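Local coordinates for ferric-siderophore receptor protein (Streptomyces coelicolor, PDB 2X4L), which probably binds iron-loaded siderophores outside the cell membrane and passes them on for uptake, at residues Phe59-Thr73 with Asp85-Trp98. Sequence-based numbering, arbitrary orientation.
Sequences FDYGVEVKGVFGPTT and DLDVDKVTVLGNEW
Phe59, in the last turn of helix 52-60, lays one ring face against the backbone of Asp85 and Leu86. Its CG lies opposite the backbone N (chi1 -177°), which carries the ring out to the loop; there Leu86 CA makes a CH-pi contact 4.2 Å from the ring centroid, and Asp85 O sits over the rim of the same face, 3.4 Å from Phe59 CE2. With an alanine here the ring face under Asp85 O and the CH-pi contact of Leu86 CA would be lost, and a gap would probably open between the helix end and the loop. Beside the ring, Lys306 forms salt bridges with the carboxylates of both Asp60 and Asp85, which probably offsets their like charges; Asp60 OD2 also has a hydrogen bond with Ser303 OG, and one water joins Asp60 OD1 to Asp85 N.

Val68 is the hub of the apolar side: CG1 meets Leu86 CD2 at 3.9 Å, while CG2 touches Val91 and Val93. Its backbone belongs to the parallel pairing of strands 67-69 and 92-95, at the edge of a five-stranded sheet; Val68 N bonds to Thr92 O, and Leu94 N reaches Val68 O at 2.8 Å, almost straight on.

At the far end the amide of Asn96 grips the backbone at Thr72 and Thr73. OD1 accepts from Thr72 N and, in its carbonyl plane, from Thr73 N, each 2.9 Å away, while ND2 donates within the amide plane to Thr73 OG1 at 2.9 Å. Three bonds thus fix the rotation of this amide. The helix end therefore meets the loop through a ring face beside a charged, water-bridged pair, Val68 supplies apolar packing, and directional bonds hold 72-73.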
loop_
_atom_site.group_PDB
_atom_site.type_symbol
_atom_site.label_atom_id
_atom_site.label_comp_id
_atom_site.label_asym_id
_atom_site.label_seq_id
_atom_site.Cartn_x
_atom_site.Cartn_y
_atom_site.Cartn_z
ATOM N N PHE A 59 1.441 -0.228 -14.360
ATOM C CA PHE A 59 2.331 -1.096 -15.135
ATOM C C PHE A 59 1.727 -2.511 -15.308
ATOM O O PHE A 59 1.855 -3.122 -16.424
ATOM C CB PHE A 59 3.673 -1.200 -14.420
ATOM C CG PHE A 59 4.681 -2.027 -15.184
ATOM C CD1 PHE A 59 5.478 -1.435 -16.179
ATOM C CD2 PHE A 59 4.802 -3.387 -14.939
ATOM C CE1 PHE A 59 6.356 -2.205 -16.889
ATOM C CE2 PHE A 59 5.711 -4.197 -15.693
ATOM C CZ PHE A 59 6.499 -3.556 -16.666
ATOM N N ASP A 60 1.131 -3.061 -14.242
ATOM C CA ASP A 60 0.574 -4.417 -14.355
ATOM C C ASP A 60 -0.653 -4.513 -15.293
ATOM O O ASP A 60 -1.097 -5.631 -15.659
ATOM C CB ASP A 60 0.166 -4.862 -12.945
ATOM C CG ASP A 60 1.328 -5.267 -12.127
ATOM O OD1 ASP A 60 2.475 -5.340 -12.587
ATOM O OD2 ASP A 60 1.120 -5.542 -10.926
ATOM N N TYR A 61 -1.223 -3.347 -15.610
ATOM C CA TYR A 61 -2.282 -3.270 -16.644
ATOM C C TYR A 61 -1.756 -2.741 -17.952
ATOM O O TYR A 61 -2.552 -2.382 -18.775
ATOM C CB TYR A 61 -3.342 -2.330 -16.112
ATOM C CG TYR A 61 -3.975 -2.882 -14.856
ATOM C CD1 TYR A 61 -4.494 -4.191 -14.836
ATOM C CD2 TYR A 61 -4.054 -2.132 -13.659
ATOM C CE1 TYR A 61 -5.086 -4.739 -13.686
ATOM C CE2 TYR A 61 -4.682 -2.705 -12.502
ATOM C CZ TYR A 61 -5.202 -4.020 -12.550
ATOM O OH TYR A 61 -5.740 -4.547 -11.379
ATOM N N GLY A 62 -0.435 -2.675 -18.118
ATOM C CA GLY A 62 0.181 -2.264 -19.369
ATOM C C GLY A 62 0.029 -0.812 -19.691
ATOM O O GLY A 62 0.152 -0.459 -20.891
ATOM N N VAL A 63 -0.105 0.028 -18.648
ATOM C CA VAL A 63 -0.144 1.489 -18.860
ATOM C C VAL A 63 1.183 2.052 -18.388
ATOM O O VAL A 63 1.512 1.906 -17.233
ATOM C CB VAL A 63 -1.312 2.049 -18.104
ATOM C CG1 VAL A 63 -1.263 3.619 -17.950
ATOM C CG2 VAL A 63 -2.642 1.556 -18.783
ATOM N N GLU A 64 1.925 2.660 -19.319
ATOM C CA GLU A 64 3.222 3.211 -18.970
ATOM C C GLU A 64 3.097 4.598 -18.396
ATOM O O GLU A 64 2.240 5.379 -18.790
ATOM C CB GLU A 64 4.102 3.273 -20.231
ATOM C CG GLU A 64 5.236 4.323 -20.308
ATOM C CD GLU A 64 5.857 4.519 -21.753
ATOM O OE1 GLU A 64 5.467 3.789 -22.706
ATOM O OE2 GLU A 64 6.720 5.434 -21.932
ATOM N N VAL A 65 3.960 4.933 -17.448
ATOM C CA VAL A 65 4.100 6.316 -16.980
ATOM C C VAL A 65 5.467 6.911 -17.407
ATOM O O VAL A 65 6.450 6.164 -17.752
ATOM C CB VAL A 65 3.915 6.467 -15.410
ATOM C CG1 VAL A 65 2.719 5.691 -15.036
ATOM C CG2 VAL A 65 5.170 5.945 -14.660
ATOM N N LYS A 66 5.519 8.241 -17.481
ATOM C CA LYS A 66 6.791 8.895 -17.820
ATOM C C LYS A 66 7.591 9.291 -16.577
ATOM O O LYS A 66 8.844 9.286 -16.632
ATOM C CB LYS A 66 6.532 10.119 -18.671
ATOM C CG LYS A 66 5.833 9.804 -20.014
ATOM C CD LYS A 66 6.792 9.201 -20.990
ATOM C CE LYS A 66 6.220 8.767 -22.378
ATOM N NZ LYS A 66 5.152 9.555 -22.984
ATOM N N GLY A 67 6.909 9.615 -15.459
ATOM C CA GLY A 67 7.668 10.016 -14.263
ATOM C C GLY A 67 6.994 9.427 -13.028
ATOM O O GLY A 67 5.790 9.140 -13.055
ATOM N N VAL A 68 7.825 9.218 -12.010
ATOM C CA VAL A 68 7.326 8.701 -10.733
ATOM C C VAL A 68 7.885 9.570 -9.618
ATOM O O VAL A 68 8.928 10.200 -9.745
ATOM C CB VAL A 68 7.668 7.208 -10.448
ATOM C CG1 VAL A 68 7.016 6.363 -11.531
ATOM C CG2 VAL A 68 9.202 6.944 -10.371
ATOM N N PHE A 69 7.215 9.509 -8.456
ATOM C CA PHE A 69 7.744 10.087 -7.230
ATOM C C PHE A 69 7.316 9.205 -6.072
ATOM O O PHE A 69 6.167 8.778 -5.939
ATOM C CB PHE A 69 7.222 11.568 -7.060
ATOM C CG PHE A 69 5.748 11.734 -7.084
ATOM C CD1 PHE A 69 5.031 11.807 -5.891
ATOM C CD2 PHE A 69 5.019 11.735 -8.285
ATOM C CE1 PHE A 69 3.627 11.955 -5.847
ATOM C CE2 PHE A 69 3.596 11.916 -8.282
ATOM C CZ PHE A 69 2.908 12.001 -7.036
ATOM N N GLY A 70 8.314 8.943 -5.200
ATOM C CA GLY A 70 8.072 8.048 -4.052
ATOM C C GLY A 70 9.268 7.131 -3.944
ATOM O O GLY A 70 10.216 7.196 -4.697
ATOM N N PRO A 71 9.215 6.252 -2.932
ATOM C CA PRO A 71 10.276 5.260 -2.801
ATOM C C PRO A 71 10.329 4.421 -4.057
ATOM O O PRO A 71 9.395 3.699 -4.352
ATOM C CB PRO A 71 9.812 4.415 -1.571
ATOM C CG PRO A 71 8.877 5.294 -0.854
ATOM C CD PRO A 71 8.120 6.058 -1.956
ATOM N N THR A 72 11.455 4.510 -4.811
ATOM C CA THR A 72 11.529 3.899 -6.136
ATOM C C THR A 72 12.668 2.915 -6.278
ATOM O O THR A 72 12.476 1.841 -6.844
ATOM C CB THR A 72 11.596 4.984 -7.211
ATOM O OG1 THR A 72 10.467 5.875 -7.064
ATOM C CG2 THR A 72 11.431 4.275 -8.613
ATOM N N THR A 73 13.882 3.333 -5.800
ATOM C CA THR A 73 14.990 2.385 -5.779
ATOM C C THR A 73 15.567 2.350 -4.383
ATOM O O THR A 73 15.396 3.279 -3.561
ATOM C CB THR A 73 16.109 2.740 -6.724
ATOM O OG1 THR A 73 16.628 4.055 -6.399
ATOM C CG2 THR A 73 15.626 2.671 -8.178
ATOM N N ASP A 85 6.805 -4.090 -10.567
ATOM C CA ASP A 85 7.568 -4.601 -11.718
ATOM C C ASP A 85 7.943 -3.459 -12.660
ATOM O O ASP A 85 8.422 -3.759 -13.738
ATOM C CB ASP A 85 6.813 -5.726 -12.500
ATOM C CG ASP A 85 6.632 -6.951 -11.665
ATOM O OD1 ASP A 85 7.620 -7.358 -10.997
ATOM O OD2 ASP A 85 5.485 -7.510 -11.709
ATOM N N LEU A 86 7.789 -2.177 -12.252
ATOM C CA LEU A 86 8.082 -1.049 -13.098
ATOM C C LEU A 86 9.509 -1.132 -13.610
ATOM O O LEU A 86 10.429 -1.617 -12.921
ATOM C CB LEU A 86 7.938 0.224 -12.195
ATOM C CG LEU A 86 7.714 1.559 -12.812
ATOM C CD1 LEU A 86 6.321 1.510 -13.439
ATOM C CD2 LEU A 86 7.711 2.543 -11.670
ATOM N N ASP A 87 9.728 -0.658 -14.846
ATOM C CA ASP A 87 11.088 -0.421 -15.329
ATOM C C ASP A 87 11.596 0.878 -14.773
ATOM O O ASP A 87 11.352 1.964 -15.322
ATOM C CB ASP A 87 11.112 -0.468 -16.871
ATOM C CG ASP A 87 12.416 -0.191 -17.405
ATOM O OD1 ASP A 87 13.438 0.008 -16.631
ATOM O OD2 ASP A 87 12.626 -0.249 -18.698
ATOM N N VAL A 88 12.257 0.762 -13.644
ATOM C CA VAL A 88 12.687 1.975 -12.901
ATOM C C VAL A 88 13.788 2.739 -13.626
ATOM O O VAL A 88 13.959 3.951 -13.384
ATOM C CB VAL A 88 13.136 1.625 -11.408
ATOM C CG1 VAL A 88 11.986 1.010 -10.717
ATOM C CG2 VAL A 88 14.366 0.788 -11.351
ATOM N N ASP A 89 14.519 2.099 -14.550
ATOM C CA ASP A 89 15.521 2.826 -15.353
ATOM C C ASP A 89 14.789 3.700 -16.369
ATOM O O ASP A 89 15.309 4.769 -16.711
ATOM C CB ASP A 89 16.539 1.896 -16.050
ATOM C CG ASP A 89 17.630 2.734 -16.771
ATOM O OD1 ASP A 89 18.403 3.462 -16.027
ATOM O OD2 ASP A 89 17.661 2.800 -18.048
ATOM N N LYS A 90 13.664 3.239 -16.952
ATOM C CA LYS A 90 13.046 4.006 -18.034
ATOM C C LYS A 90 12.318 5.226 -17.562
ATOM O O LYS A 90 12.383 6.303 -18.221
ATOM C CB LYS A 90 12.143 3.031 -18.799
ATOM C CG LYS A 90 11.337 3.714 -19.920
ATOM C CD LYS A 90 10.451 2.659 -20.623
ATOM C CE LYS A 90 9.687 3.211 -21.814
ATOM N NZ LYS A 90 10.612 3.854 -22.727
ATOM N N VAL A 91 11.653 5.102 -16.445
ATOM C CA VAL A 91 10.875 6.253 -15.973
ATOM C C VAL A 91 11.796 7.289 -15.366
ATOM O O VAL A 91 12.930 6.984 -15.042
ATOM C CB VAL A 91 9.935 5.807 -14.808
ATOM C CG1 VAL A 91 8.833 4.753 -15.295
ATOM C CG2 VAL A 91 10.638 5.252 -13.622
ATOM N N THR A 92 11.340 8.537 -15.308
ATOM C CA THR A 92 12.132 9.565 -14.645
ATOM C C THR A 92 11.699 9.623 -13.183
ATOM O O THR A 92 10.529 9.836 -12.913
ATOM C CB THR A 92 11.851 10.950 -15.306
ATOM O OG1 THR A 92 12.370 10.903 -16.675
ATOM C CG2 THR A 92 12.539 12.086 -14.513
ATOM N N VAL A 93 12.652 9.452 -12.263
ATOM C CA VAL A 93 12.367 9.514 -10.877
ATOM C C VAL A 93 12.511 10.994 -10.439
ATOM O O VAL A 93 13.596 11.595 -10.501
ATOM C CB VAL A 93 13.375 8.642 -10.106
ATOM C CG1 VAL A 93 13.209 8.740 -8.606
ATOM C CG2 VAL A 93 13.164 7.157 -10.499
ATOM N N LEU A 94 11.367 11.556 -9.968
ATOM C CA LEU A 94 11.287 12.948 -9.589
ATOM C C LEU A 94 11.614 13.131 -8.124
ATOM O O LEU A 94 11.868 14.269 -7.676
ATOM C CB LEU A 94 9.852 13.432 -9.884
ATOM C CG LEU A 94 9.543 13.409 -11.379
ATOM C CD1 LEU A 94 8.010 13.698 -11.520
ATOM C CD2 LEU A 94 10.302 14.465 -12.179
ATOM N N GLY A 95 11.551 12.042 -7.357
ATOM C CA GLY A 95 11.822 12.051 -5.927
ATOM C C GLY A 95 11.867 10.545 -5.567
ATOM O O GLY A 95 11.063 9.776 -6.129
ATOM N N ASN A 96 12.739 10.193 -4.621
ATOM C CA ASN A 96 13.045 8.759 -4.347
ATOM C C ASN A 96 12.723 8.384 -2.913
ATOM O O ASN A 96 13.347 7.444 -2.340
ATOM C CB ASN A 96 14.514 8.425 -4.704
ATOM C CG ASN A 96 14.675 7.008 -5.210
ATOM O OD1 ASN A 96 13.804 6.158 -5.042
ATOM N ND2 ASN A 96 15.852 6.740 -5.817
ATOM N N GLU A 97 11.781 9.127 -2.332
ATOM C CA GLU A 97 11.288 8.921 -0.963
ATOM C C GLU A 97 9.899 9.597 -0.966
ATOM O O GLU A 97 9.579 10.365 -1.908
ATOM C CB GLU A 97 12.229 9.468 0.147
ATOM C CG GLU A 97 12.391 10.941 0.003
ATOM C CD GLU A 97 13.432 11.562 0.950
ATOM O OE1 GLU A 97 14.229 10.796 1.509
ATOM O OE2 GLU A 97 13.443 12.823 1.128
ATOM N N TRP A 98 9.128 9.317 0.091
ATOM C CA TRP A 98 7.853 10.014 0.234
ATOM C C TRP A 98 8.061 11.541 0.393
ATOM O O TRP A 98 9.044 12.040 1.001
ATOM C CB TRP A 98 7.152 9.466 1.447
ATOM C CG TRP A 98 5.804 10.111 1.704
ATOM C CD1 TRP A 98 4.588 9.610 1.328
ATOM C CD2 TRP A 98 5.546 11.274 2.523
ATOM N NE1 TRP A 98 3.603 10.481 1.784
ATOM C CE2 TRP A 98 4.147 11.504 2.468
ATOM C CE3 TRP A 98 6.372 12.220 3.182
ATOM C CZ2 TRP A 98 3.540 12.566 3.219
ATOM C CZ3 TRP A 98 5.743 13.339 3.853
ATOM C CH2 TRP A 98 4.376 13.483 3.825
HETATM O O HOH W 1 4.119 -3.665 -11.123
HETATM O O HOH W 2 3.385 -7.151 -14.286
HETATM O O HOH W 3 10.655 9.839 -18.850
HETATM O O HOH W 4 15.481 5.848 -2.301
#